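Local structure of NEQ263 (Nanoarchaeum equitans Kin4-M, 5BN3) at residues A371-F383 / S397-L410. The protein probably binds ATP or ADP as a nucleotide-binding subunit of the archaeal ATP synthase core complex, in the ATPase alpha/beta family. Numbering follows the deposited sequence.
Sequences AYLKFAELVEKEF and SFEIIDSILSQSGL
Two antiparallel helices of the C-terminal helical domain, 367-384 and 394-408, pack knobs-into-holes; the axes of 371-383 and 397-408 come within 8.8 Å, their N-to-C directions 144° apart. Ile404 is the central knob, set among Phe375, Leu378, Val379 and Glu382; its CG2 methyl, branching from CB, meets Phe375 CD1 at 3.5 Å and also touches Leu378 CB. Leu405 CD2 reaches Phe375 CE1, running alongside that ring. Phe383, with CG anti to the backbone N (chi1 -179°), swings CE1 to 3.7 Å from Ile401 CG1. Small Ser408 suits the close approach beside Ala371: its OG bonds back to Ile404 O at 2.9 Å, satisfying this buried hydroxyl within its own helix. Gly409 leaves the helix at positive phi (102°), a strained conformation for residues with side chains. Beyond it, Leu410 lays CD2 over the centre of the Tyr372 ring in a CH-pi contact, 4.0 Å from the centroid, while CD1 meets Tyr372 CD1. With an alanine at Tyr372, the Leu410 methyls would probably lose their supporting surface, opening a gap. Tyr372 and Phe375 also touch Ser346 of helix 334-356. Methyls and rings thus fill the interior, polar ends of Lys374, Glu382 and Gln407 keep to the margin, and the hold is mainly apolar.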
loop_
_atom_site.group_PDB
_atom_site.type_symbol
_atom_site.label_atom_id
_atom_site.label_comp_id
_atom_site.label_asym_id
_atom_site.label_seq_id
_atom_site.Cartn_x
_atom_site.Cartn_y
_atom_site.Cartn_z
ATOM N N ALA B 371 24.492 19.638 29.602
ATOM C CA ALA B 371 24.572 21.023 29.158
ATOM C C ALA B 371 23.806 21.238 27.855
ATOM O O ALA B 371 23.116 22.244 27.690
ATOM C CB ALA B 371 26.016 21.437 28.996
ATOM N N TYR B 372 23.942 20.295 26.928
ATOM C CA TYR B 372 23.216 20.353 25.666
ATOM C C TYR B 372 21.722 20.159 25.891
ATOM O O TYR B 372 20.898 20.785 25.221
ATOM C CB TYR B 372 23.751 19.299 24.692
ATOM C CG TYR B 372 25.086 19.659 24.092
ATOM C CD1 TYR B 372 25.188 20.668 23.148
ATOM C CD2 TYR B 372 26.242 18.990 24.462
ATOM C CE1 TYR B 372 26.402 21.006 22.594
ATOM C CE2 TYR B 372 27.464 19.320 23.911
ATOM C CZ TYR B 372 27.536 20.329 22.976
ATOM O OH TYR B 372 28.746 20.670 22.419
ATOM N N LEU B 373 21.381 19.292 26.841
ATOM C CA LEU B 373 19.990 19.035 27.202
ATOM C C LEU B 373 19.288 20.309 27.666
ATOM O O LEU B 373 18.150 20.582 27.280
ATOM C CB LEU B 373 19.920 17.974 28.301
ATOM C CG LEU B 373 18.520 17.600 28.787
ATOM C CD1 LEU B 373 17.666 17.187 27.611
ATOM C CD2 LEU B 373 18.580 16.482 29.810
ATOM N N LYS B 374 19.978 21.081 28.497
ATOM C CA LYS B 374 19.444 22.339 29.002
ATOM C C LYS B 374 19.372 23.387 27.894
ATOM O O LYS B 374 18.438 24.187 27.848
ATOM C CB LYS B 374 20.312 22.855 30.151
ATOM C CG LYS B 374 19.766 24.093 30.840
ATOM C CD LYS B 374 20.797 24.680 31.789
ATOM C CE LYS B 374 20.185 25.730 32.700
ATOM N NZ LYS B 374 21.203 26.332 33.608
ATOM N N PHE B 375 20.367 23.376 27.009
ATOM C CA PHE B 375 20.430 24.312 25.893
ATOM C C PHE B 375 19.196 24.189 25.007
ATOM O O PHE B 375 18.574 25.188 24.650
ATOM C CB PHE B 375 21.697 24.069 25.070
ATOM C CG PHE B 375 21.842 24.985 23.886
ATOM C CD1 PHE B 375 22.322 26.276 24.047
ATOM C CD2 PHE B 375 21.510 24.551 22.611
ATOM C CE1 PHE B 375 22.458 27.123 22.959
ATOM C CE2 PHE B 375 21.644 25.394 21.520
ATOM C CZ PHE B 375 22.120 26.680 21.694
ATOM N N ALA B 376 18.847 22.955 24.661
ATOM C CA ALA B 376 17.687 22.694 23.819
ATOM C C ALA B 376 16.392 23.138 24.491
ATOM O O ALA B 376 15.474 23.614 23.825
ATOM C CB ALA B 376 17.620 21.222 23.457
ATOM N N GLU B 377 16.319 22.973 25.809
ATOM C CA GLU B 377 15.150 23.405 26.567
ATOM C C GLU B 377 15.007 24.924 26.521
ATOM O O GLU B 377 13.913 25.449 26.314
ATOM C CB GLU B 377 15.248 22.936 28.022
ATOM C CG GLU B 377 14.052 23.332 28.877
ATOM C CD GLU B 377 14.335 23.251 30.366
ATOM O OE1 GLU B 377 15.248 22.496 30.765
ATOM O OE2 GLU B 377 13.646 23.950 31.140
ATOM N N LEU B 378 16.124 25.623 26.709
ATOM C CA LEU B 378 16.131 27.085 26.728
ATOM C C LEU B 378 15.953 27.696 25.336
ATOM O O LEU B 378 15.372 28.773 25.199
ATOM C CB LEU B 378 17.421 27.602 27.368
ATOM C CG LEU B 378 17.667 27.296 28.847
ATOM C CD1 LEU B 378 19.091 27.649 29.236
ATOM C CD2 LEU B 378 16.690 28.062 29.712
ATOM N N VAL B 379 16.465 27.018 24.313
ATOM C CA VAL B 379 16.273 27.457 22.932
ATOM C C VAL B 379 14.782 27.540 22.617
ATOM O O VAL B 379 14.308 28.521 22.046
ATOM C CB VAL B 379 16.973 26.505 21.936
ATOM C CG1 VAL B 379 16.369 26.626 20.549
ATOM C CG2 VAL B 379 18.462 26.794 21.886
ATOM N N GLU B 380 14.046 26.510 23.016
ATOM C CA GLU B 380 12.615 26.456 22.755
ATOM C C GLU B 380 11.842 27.472 23.596
ATOM O O GLU B 380 10.843 28.024 23.140
ATOM C CB GLU B 380 12.087 25.036 22.992
ATOM C CG GLU B 380 12.707 23.995 22.063
ATOM C CD GLU B 380 12.299 22.572 22.396
ATOM O OE1 GLU B 380 11.625 22.361 23.427
ATOM O OE2 GLU B 380 12.658 21.658 21.621
ATOM N N LYS B 381 12.313 27.724 24.815
ATOM C CA LYS B 381 11.605 28.606 25.744
ATOM C C LYS B 381 11.917 30.089 25.566
ATOM O O LYS B 381 11.050 30.937 25.771
ATOM C CB LYS B 381 11.900 28.197 27.191
ATOM C CG LYS B 381 11.171 26.948 27.648
ATOM C CD LYS B 381 11.654 26.494 29.018
ATOM C CE LYS B 381 10.832 25.320 29.525
ATOM N NZ LYS B 381 11.438 24.690 30.729
ATOM N N GLU B 382 13.154 30.402 25.190
ATOM C CA GLU B 382 13.607 31.790 25.178
ATOM C C GLU B 382 14.015 32.306 23.799
ATOM O O GLU B 382 14.018 33.510 23.561
ATOM C CB GLU B 382 14.762 31.975 26.172
ATOM C CG GLU B 382 14.455 31.465 27.575
ATOM C CD GLU B 382 15.470 31.931 28.601
ATOM O OE1 GLU B 382 16.462 32.580 28.206
ATOM O OE2 GLU B 382 15.273 31.655 29.804
ATOM N N PHE B 383 14.358 31.396 22.894
ATOM C CA PHE B 383 14.811 31.788 21.564
ATOM C C PHE B 383 13.701 31.634 20.522
ATOM O O PHE B 383 13.353 32.589 19.828
ATOM C CB PHE B 383 16.047 30.975 21.165
ATOM C CG PHE B 383 16.600 31.331 19.818
ATOM C CD1 PHE B 383 17.404 32.449 19.658
ATOM C CD2 PHE B 383 16.328 30.539 18.711
ATOM C CE1 PHE B 383 17.919 32.779 18.417
ATOM C CE2 PHE B 383 16.841 30.865 17.467
ATOM C CZ PHE B 383 17.637 31.985 17.319
ATOM N N SER B 397 18.821 38.707 18.783
ATOM C CA SER B 397 18.778 37.255 18.643
ATOM C C SER B 397 20.114 36.613 19.024
ATOM O O SER B 397 20.141 35.545 19.637
ATOM C CB SER B 397 18.386 36.867 17.214
ATOM O OG SER B 397 17.051 37.252 16.929
ATOM N N PHE B 398 21.213 37.268 18.656
ATOM C CA PHE B 398 22.549 36.802 19.020
ATOM C C PHE B 398 22.757 36.866 20.532
ATOM O O PHE B 398 23.353 35.966 21.123
ATOM C CB PHE B 398 23.623 37.644 18.323
ATOM C CG PHE B 398 23.714 37.421 16.838
ATOM C CD1 PHE B 398 23.152 36.296 16.247
ATOM C CD2 PHE B 398 24.377 38.335 16.033
ATOM C CE1 PHE B 398 23.245 36.096 14.878
ATOM C CE2 PHE B 398 24.473 38.140 14.666
ATOM C CZ PHE B 398 23.908 37.018 14.090
ATOM N N GLU B 399 22.266 37.942 21.146
ATOM C CA GLU B 399 22.371 38.137 22.591
ATOM C C GLU B 399 21.656 37.037 23.369
ATOM O O GLU B 399 22.144 36.580 24.404
ATOM C CB GLU B 399 21.797 39.500 22.991
ATOM C CG GLU B 399 22.638 40.694 22.569
ATOM C CD GLU B 399 21.998 42.013 22.953
ATOM O OE1 GLU B 399 21.089 42.005 23.812
ATOM O OE2 GLU B 399 22.396 43.057 22.394
ATOM N N ILE B 400 20.491 36.629 22.875
ATOM C CA ILE B 400 19.734 35.546 23.495
ATOM C C ILE B 400 20.534 34.244 23.453
ATOM O O ILE B 400 20.619 33.529 24.452
ATOM C CB ILE B 400 18.360 35.352 22.812
ATOM C CG1 ILE B 400 17.477 36.585 23.033
ATOM C CG2 ILE B 400 17.662 34.124 23.354
ATOM C CD1 ILE B 400 16.135 36.519 22.322
ATOM N N ILE B 401 21.129 33.952 22.298
ATOM C CA ILE B 401 21.966 32.767 22.135
ATOM C C ILE B 401 23.147 32.796 23.106
ATOM O O ILE B 401 23.449 31.791 23.753
ATOM C CB ILE B 401 22.483 32.638 20.683
ATOM C CG1 ILE B 401 21.315 32.403 19.719
ATOM C CG2 ILE B 401 23.477 31.502 20.565
ATOM C CD1 ILE B 401 21.727 32.334 18.255
ATOM N N ASP B 402 23.803 33.950 23.211
ATOM C CA ASP B 402 24.903 34.131 24.156
ATOM C C ASP B 402 24.455 33.853 25.591
ATOM O O ASP B 402 25.143 33.164 26.341
ATOM C CB ASP B 402 25.474 35.551 24.060
ATOM C CG ASP B 402 26.241 35.792 22.773
ATOM O OD1 ASP B 402 26.707 34.810 22.154
ATOM O OD2 ASP B 402 26.392 36.970 22.388
ATOM N N SER B 403 23.298 34.390 25.962
ATOM C CA SER B 403 22.754 34.206 27.305
ATOM C C SER B 403 22.425 32.742 27.610
ATOM O O SER B 403 22.720 32.245 28.699
ATOM C CB SER B 403 21.508 35.074 27.483
ATOM O OG SER B 403 20.932 34.882 28.760
ATOM N N ILE B 404 21.821 32.059 26.641
ATOM C CA ILE B 404 21.467 30.648 26.787
ATOM C C ILE B 404 22.711 29.768 26.920
ATOM O O ILE B 404 22.740 28.837 27.727
ATOM C CB ILE B 404 20.607 30.162 25.597
ATOM C CG1 ILE B 404 19.276 30.920 25.554
ATOM C CG2 ILE B 404 20.340 28.675 25.695
ATOM C CD1 ILE B 404 18.431 30.606 24.333
ATOM N N LEU B 405 23.735 30.070 26.126
ATOM C CA LEU B 405 24.997 29.335 26.170
ATOM C C LEU B 405 25.636 29.392 27.558
ATOM O O LEU B 405 26.185 28.402 28.038
ATOM C CB LEU B 405 25.965 29.868 25.109
ATOM C CG LEU B 405 25.692 29.421 23.671
ATOM C CD1 LEU B 405 26.592 30.142 22.679
ATOM C CD2 LEU B 405 25.880 27.921 23.554
ATOM N N SER B 406 25.544 30.552 28.201
ATOM C CA SER B 406 26.071 30.732 29.548
ATOM C C SER B 406 25.247 29.963 30.578
ATOM O O SER B 406 25.804 29.264 31.426
ATOM C CB SER B 406 26.109 32.218 29.907
ATOM O OG SER B 406 26.912 32.938 28.990
ATOM N N GLN B 407 23.923 30.097 30.501
ATOM C CA GLN B 407 23.017 29.390 31.404
ATOM C C GLN B 407 23.197 27.878 31.314
ATOM O O GLN B 407 23.038 27.166 32.303
ATOM C CB GLN B 407 21.555 29.735 31.090
ATOM C CG GLN B 407 21.163 31.186 31.319
ATOM C CD GLN B 407 19.658 31.398 31.247
ATOM O OE1 GLN B 407 18.893 30.754 31.964
ATOM N NE2 GLN B 407 19.229 32.304 30.373
ATOM N N SER B 408 23.532 27.398 30.121
ATOM C CA SER B 408 23.644 25.965 29.876
ATOM C C SER B 408 24.971 25.377 30.345
ATOM O O SER B 408 25.051 24.191 30.662
ATOM C CB SER B 408 23.435 25.665 28.391
ATOM O OG SER B 408 22.138 26.056 27.981
ATOM N N GLY B 409 26.012 26.203 30.386
ATOM C CA GLY B 409 27.328 25.732 30.781
ATOM C C GLY B 409 28.235 25.528 29.584
ATOM O O GLY B 409 29.433 25.282 29.733
ATOM N N LEU B 410 27.652 25.621 28.393
ATOM C CA LEU B 410 28.409 25.554 27.150
ATOM C C LEU B 410 29.200 26.849 26.973
ATOM O O LEU B 410 28.878 27.861 27.596
ATOM C CB LEU B 410 27.460 25.350 25.965
ATOM C CG LEU B 410 26.628 24.064 25.944
ATOM C CD1 LEU B 410 25.730 24.002 24.714
ATOM C CD2 LEU B 410 27.543 22.859 25.989
#